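Local structure of Aln2 (Streptomyces sp. CM020, 6P7L) at residues A61-A72 / R153-L164. The protein is an NTF2-like, SnoaL-family protein from a Streptomyces strain that probably takes part in the biosynthesis of the polyketide antibiotic alnumycin. Numbering follows the deposited sequence.
Sequences ATFVAGAEFRLA and RSRSRVIERDDL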
loop_
_atom_site.group_PDB
_atom_site.type_symbol
_atom_site.label_atom_id
_atom_site.label_comp_id
_atom_site.label_asym_id
_atom_site.label_seq_id
_atom_site.Cartn_x
_atom_site.Cartn_y
_atom_site.Cartn_z
ATOM N N ALA A 61 23.012 -6.542 2.098
ATOM C CA ALA A 61 23.834 -6.156 0.951
ATOM C C ALA A 61 23.255 -4.969 0.201
ATOM O O ALA A 61 23.961 -4.350 -0.615
ATOM C CB ALA A 61 23.985 -7.354 0.002
ATOM N N THR A 62 21.990 -4.639 0.452
ATOM C CA THR A 62 21.432 -3.450 -0.167
ATOM C C THR A 62 21.908 -2.173 0.513
ATOM O O THR A 62 21.679 -1.079 -0.030
ATOM C CB THR A 62 19.892 -3.443 -0.159
ATOM O OG1 THR A 62 19.383 -3.292 1.178
ATOM C CG2 THR A 62 19.306 -4.680 -0.840
ATOM N N PHE A 63 22.591 -2.290 1.664
ATOM C CA PHE A 63 23.114 -1.131 2.378
ATOM C C PHE A 63 24.565 -0.871 1.979
ATOM O O PHE A 63 25.321 -1.793 1.676
ATOM C CB PHE A 63 23.034 -1.338 3.908
ATOM C CG PHE A 63 21.647 -1.230 4.456
ATOM C CD1 PHE A 63 20.753 -2.285 4.322
ATOM C CD2 PHE A 63 21.232 -0.086 5.108
ATOM C CE1 PHE A 63 19.470 -2.173 4.787
ATOM C CE2 PHE A 63 19.928 0.017 5.585
ATOM C CZ PHE A 63 19.067 -1.023 5.397
ATOM N N VAL A 64 24.947 0.411 1.951
ATOM C CA VAL A 64 26.330 0.774 1.647
ATOM C C VAL A 64 27.220 0.636 2.876
ATOM O O VAL A 64 26.767 0.566 4.016
ATOM C CB VAL A 64 26.424 2.193 1.061
ATOM C CG1 VAL A 64 25.580 2.292 -0.184
ATOM C CG2 VAL A 64 26.057 3.235 2.108
ATOM N N ALA A 65 28.529 0.617 2.628
ATOM C CA ALA A 65 29.486 0.626 3.725
ATOM C C ALA A 65 29.228 1.836 4.622
ATOM O O ALA A 65 28.941 2.934 4.143
ATOM C CB ALA A 65 30.915 0.669 3.200
ATOM N N GLY A 66 29.310 1.631 5.927
ATOM C CA GLY A 66 29.041 2.718 6.858
ATOM C C GLY A 66 27.601 3.186 6.954
ATOM O O GLY A 66 27.349 4.190 7.631
ATOM N N ALA A 67 26.646 2.471 6.353
ATOM C CA ALA A 67 25.234 2.845 6.473
ATOM C C ALA A 67 24.815 2.866 7.942
ATOM O O ALA A 67 25.315 2.104 8.766
ATOM C CB ALA A 67 24.346 1.874 5.706
ATOM N N GLU A 68 23.935 3.792 8.286
ATOM C CA GLU A 68 23.460 3.934 9.658
ATOM C C GLU A 68 22.014 3.477 9.724
ATOM O O GLU A 68 21.177 3.944 8.942
ATOM C CB GLU A 68 23.565 5.377 10.140
ATOM C CG GLU A 68 24.793 5.684 10.971
ATOM C CD GLU A 68 25.033 7.177 11.116
ATOM O OE1 GLU A 68 26.195 7.610 10.971
ATOM O OE2 GLU A 68 24.059 7.916 11.375
ATOM N N PHE A 69 21.729 2.552 10.642
ATOM C CA PHE A 69 20.392 2.007 10.841
ATOM C C PHE A 69 19.998 2.327 12.271
ATOM O O PHE A 69 20.507 1.694 13.206
ATOM C CB PHE A 69 20.373 0.498 10.583
ATOM C CG PHE A 69 19.004 -0.074 10.399
ATOM C CD1 PHE A 69 18.064 0.001 11.406
ATOM C CD2 PHE A 69 18.654 -0.714 9.216
ATOM C CE1 PHE A 69 16.793 -0.531 11.233
ATOM C CE2 PHE A 69 17.393 -1.247 9.063
ATOM C CZ PHE A 69 16.468 -1.152 10.050
ATOM N N ARG A 70 19.049 3.247 12.439
ATOM C CA ARG A 70 18.652 3.727 13.757
ATOM C C ARG A 70 17.320 3.095 14.120
ATOM O O ARG A 70 16.269 3.443 13.553
ATOM C CB ARG A 70 18.579 5.255 13.798
ATOM C CG ARG A 70 18.516 5.784 15.197
ATOM C CD ARG A 70 18.750 7.149 15.133
ATOM N NE ARG A 70 20.090 7.555 14.645
ATOM C CZ ARG A 70 21.127 7.904 15.420
ATOM N NH1 ARG A 70 21.023 7.895 16.749
ATOM N NH2 ARG A 70 22.276 8.265 14.863
ATOM N N LEU A 71 17.377 2.271 15.161
ATOM C CA LEU A 71 16.293 1.471 15.667
ATOM C C LEU A 71 15.343 2.357 16.450
ATOM O O LEU A 71 15.709 3.440 16.941
ATOM C CB LEU A 71 16.849 0.359 16.570
ATOM C CG LEU A 71 17.701 -0.755 15.948
ATOM C CD1 LEU A 71 18.354 -1.632 17.022
ATOM C CD2 LEU A 71 16.856 -1.611 15.040
ATOM N N ALA A 72 14.135 1.833 16.635
ATOM C CA ALA A 72 13.108 2.607 17.326
ATOM C C ALA A 72 13.584 3.084 18.700
ATOM O O ALA A 72 13.275 4.205 19.128
ATOM C CB ALA A 72 11.834 1.775 17.446
ATOM N N ARG A 153 20.996 2.093 -3.323
ATOM C CA ARG A 153 21.393 1.421 -2.094
ATOM C C ARG A 153 20.913 2.252 -0.909
ATOM O O ARG A 153 20.802 3.479 -0.998
ATOM C CB ARG A 153 22.918 1.264 -2.017
ATOM C CG ARG A 153 23.531 0.584 -3.236
ATOM C CD ARG A 153 23.467 -0.953 -3.136
ATOM N NE ARG A 153 24.339 -1.435 -2.069
ATOM C CZ ARG A 153 25.657 -1.547 -2.149
ATOM N NH1 ARG A 153 26.287 -1.232 -3.266
ATOM N NH2 ARG A 153 26.355 -1.973 -1.100
ATOM N N SER A 154 20.667 1.588 0.209
ATOM C CA SER A 154 20.294 2.275 1.442
ATOM C C SER A 154 21.535 2.852 2.121
ATOM O O SER A 154 22.540 2.150 2.290
ATOM C CB SER A 154 19.577 1.313 2.376
ATOM O OG SER A 154 18.184 1.235 2.121
ATOM N N ARG A 155 21.474 4.138 2.479
ATOM C CA ARG A 155 22.529 4.803 3.248
ATOM C C ARG A 155 22.166 5.034 4.705
ATOM O O ARG A 155 23.019 4.894 5.590
ATOM C CB ARG A 155 22.901 6.138 2.602
ATOM C CG ARG A 155 23.973 6.902 3.369
ATOM C CD ARG A 155 24.472 8.125 2.578
ATOM N NE ARG A 155 23.775 9.353 2.960
ATOM C CZ ARG A 155 23.940 10.528 2.363
ATOM N NH1 ARG A 155 24.782 10.644 1.349
ATOM N NH2 ARG A 155 23.257 11.587 2.779
ATOM N N SER A 156 20.906 5.364 4.973
ATOM C CA SER A 156 20.426 5.704 6.301
ATOM C C SER A 156 19.017 5.167 6.412
ATOM O O SER A 156 18.274 5.203 5.433
ATOM C CB SER A 156 20.402 7.271 6.499
ATOM O OG SER A 156 19.628 7.668 7.622
ATOM N N ARG A 157 18.653 4.629 7.572
ATOM C CA ARG A 157 17.266 4.280 7.857
ATOM C C ARG A 157 17.014 4.683 9.310
ATOM O O ARG A 157 17.787 4.294 10.195
ATOM C CB ARG A 157 16.999 2.790 7.651
ATOM C CG ARG A 157 15.610 2.356 8.086
ATOM C CD ARG A 157 15.108 1.086 7.420
ATOM N NE ARG A 157 14.957 1.324 6.006
ATOM C CZ ARG A 157 14.952 0.394 5.051
ATOM N NH1 ARG A 157 15.037 -0.901 5.360
ATOM N NH2 ARG A 157 14.862 0.785 3.779
ATOM N N VAL A 158 15.953 5.450 9.556
ATOM C CA VAL A 158 15.575 5.853 10.920
ATOM C C VAL A 158 14.116 5.467 11.134
ATOM O O VAL A 158 13.241 5.922 10.393
ATOM C CB VAL A 158 15.764 7.363 11.139
ATOM C CG1 VAL A 158 15.304 7.784 12.550
ATOM C CG2 VAL A 158 17.222 7.779 10.900
ATOM N N ILE A 159 13.850 4.640 12.133
ATOM C CA ILE A 159 12.511 4.129 12.417
ATOM C C ILE A 159 11.999 4.793 13.690
ATOM O O ILE A 159 12.668 4.736 14.728
ATOM C CB ILE A 159 12.535 2.600 12.581
ATOM C CG1 ILE A 159 12.945 1.953 11.250
ATOM C CG2 ILE A 159 11.196 2.091 13.046
ATOM C CD1 ILE A 159 13.357 0.523 11.379
ATOM N N GLU A 160 10.831 5.435 13.618
ATOM C CA GLU A 160 10.153 5.969 14.800
ATOM C C GLU A 160 8.918 5.104 15.014
ATOM O O GLU A 160 8.051 5.039 14.132
ATOM C CB GLU A 160 9.774 7.444 14.617
ATOM C CG GLU A 160 10.995 8.364 14.608
ATOM C CD GLU A 160 10.634 9.828 14.534
ATOM O OE1 GLU A 160 9.461 10.168 14.792
ATOM O OE2 GLU A 160 11.528 10.641 14.224
ATOM N N ARG A 161 8.856 4.401 16.144
ATOM C CA ARG A 161 7.737 3.501 16.391
ATOM C C ARG A 161 6.603 4.248 17.070
ATOM O O ARG A 161 6.820 4.953 18.067
ATOM C CB ARG A 161 8.163 2.300 17.233
ATOM C CG ARG A 161 7.537 1.030 16.661
ATOM C CD ARG A 161 8.155 -0.190 17.214
ATOM N NE ARG A 161 7.618 -0.450 18.539
ATOM C CZ ARG A 161 8.162 -1.276 19.417
ATOM N NH1 ARG A 161 9.273 -1.929 19.114
ATOM N NH2 ARG A 161 7.586 -1.445 20.593
ATOM N N ASP A 162 5.394 4.116 16.510
ATOM C CA ASP A 162 4.306 4.978 16.949
ATOM C C ASP A 162 3.913 4.701 18.386
ATOM O O ASP A 162 3.477 5.626 19.078
ATOM C CB ASP A 162 3.104 4.810 16.025
ATOM C CG ASP A 162 3.270 5.550 14.688
ATOM O OD1 ASP A 162 3.883 6.644 14.700
ATOM O OD2 ASP A 162 2.730 5.058 13.644
ATOM N N ASP A 163 4.034 3.451 18.866
ATOM C CA ASP A 163 3.684 3.214 20.264
ATOM C C ASP A 163 4.645 3.960 21.195
ATOM O O ASP A 163 4.229 4.512 22.221
ATOM C CB ASP A 163 3.659 1.724 20.583
ATOM C CG ASP A 163 4.968 1.034 20.328
ATOM O OD1 ASP A 163 5.617 1.312 19.301
ATOM O OD2 ASP A 163 5.320 0.199 21.183
ATOM N N LEU A 164 5.928 4.001 20.838
ATOM C CA LEU A 164 6.917 4.713 21.638
ATOM C C LEU A 164 6.666 6.210 21.606
ATOM O O LEU A 164 6.811 6.887 22.635
ATOM C CB LEU A 164 8.321 4.375 21.137
ATOM C CG LEU A 164 8.766 2.929 21.376
ATOM C CD1 LEU A 164 10.209 2.699 20.873
ATOM C CD2 LEU A 164 8.649 2.532 22.836
HETATM O O HOH W 1 10.760 5.154 18.175
#
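The parallel pairing within the strongly curved mixed sheet of this SnoaL-like domain sets F63 beside S154, E68 beside S156, F69 beside R157 and R70 beside V158, and is a worked example of how a chain can turn a corner and still pair with the same neighbour. The later strand, 151-161, continues past the corner with a classic beta bulge at R155 and S156, both facing T144 on the other flank, whereas the earlier chain is split by a type II turn from V64 to A67. Before the turn, T62 O takes S154 N at 2.9 Å and V64 N reaches S154 O; beyond it the pairing resumes with E68 N on R155 O, and R70 N meets R157 O at 2.8 Å in a practically straight bond.

The R153 side chain curls against 61-64: bends at chi2 (-84°) and chi3 (-68°) bring NH2 to within 3.0 Å of F63 O, well above the carbonyl plane, while V64 CG1 covers one guanidinium face. On the concave face of the NTF2-like cone, which helix 34-52 covers, S154 CB lies over the F63 ring, 3.6 Å from its centroid, in a CH-pi contact. R157 runs alongside F69, its CG over the ring face, and then turns its guanidinium nearly upright to both phenyl rings, with F63 CZ over one of its faces at 4.0 Å from NH1. D143 forms a salt bridge with NE, probably offsetting the buried charge, Q47 accepts a hydrogen bond from NH2, and NH1 bonds to a glycerol, probably from the crystallisation liquor. I159 CD1 meets F69 CE1 at 3.6 Å. Where the strand gives way to helix 162-168, a water bridges A72 O and R161 N, and L164 CD1 packs 3.9 Å from A72 CB.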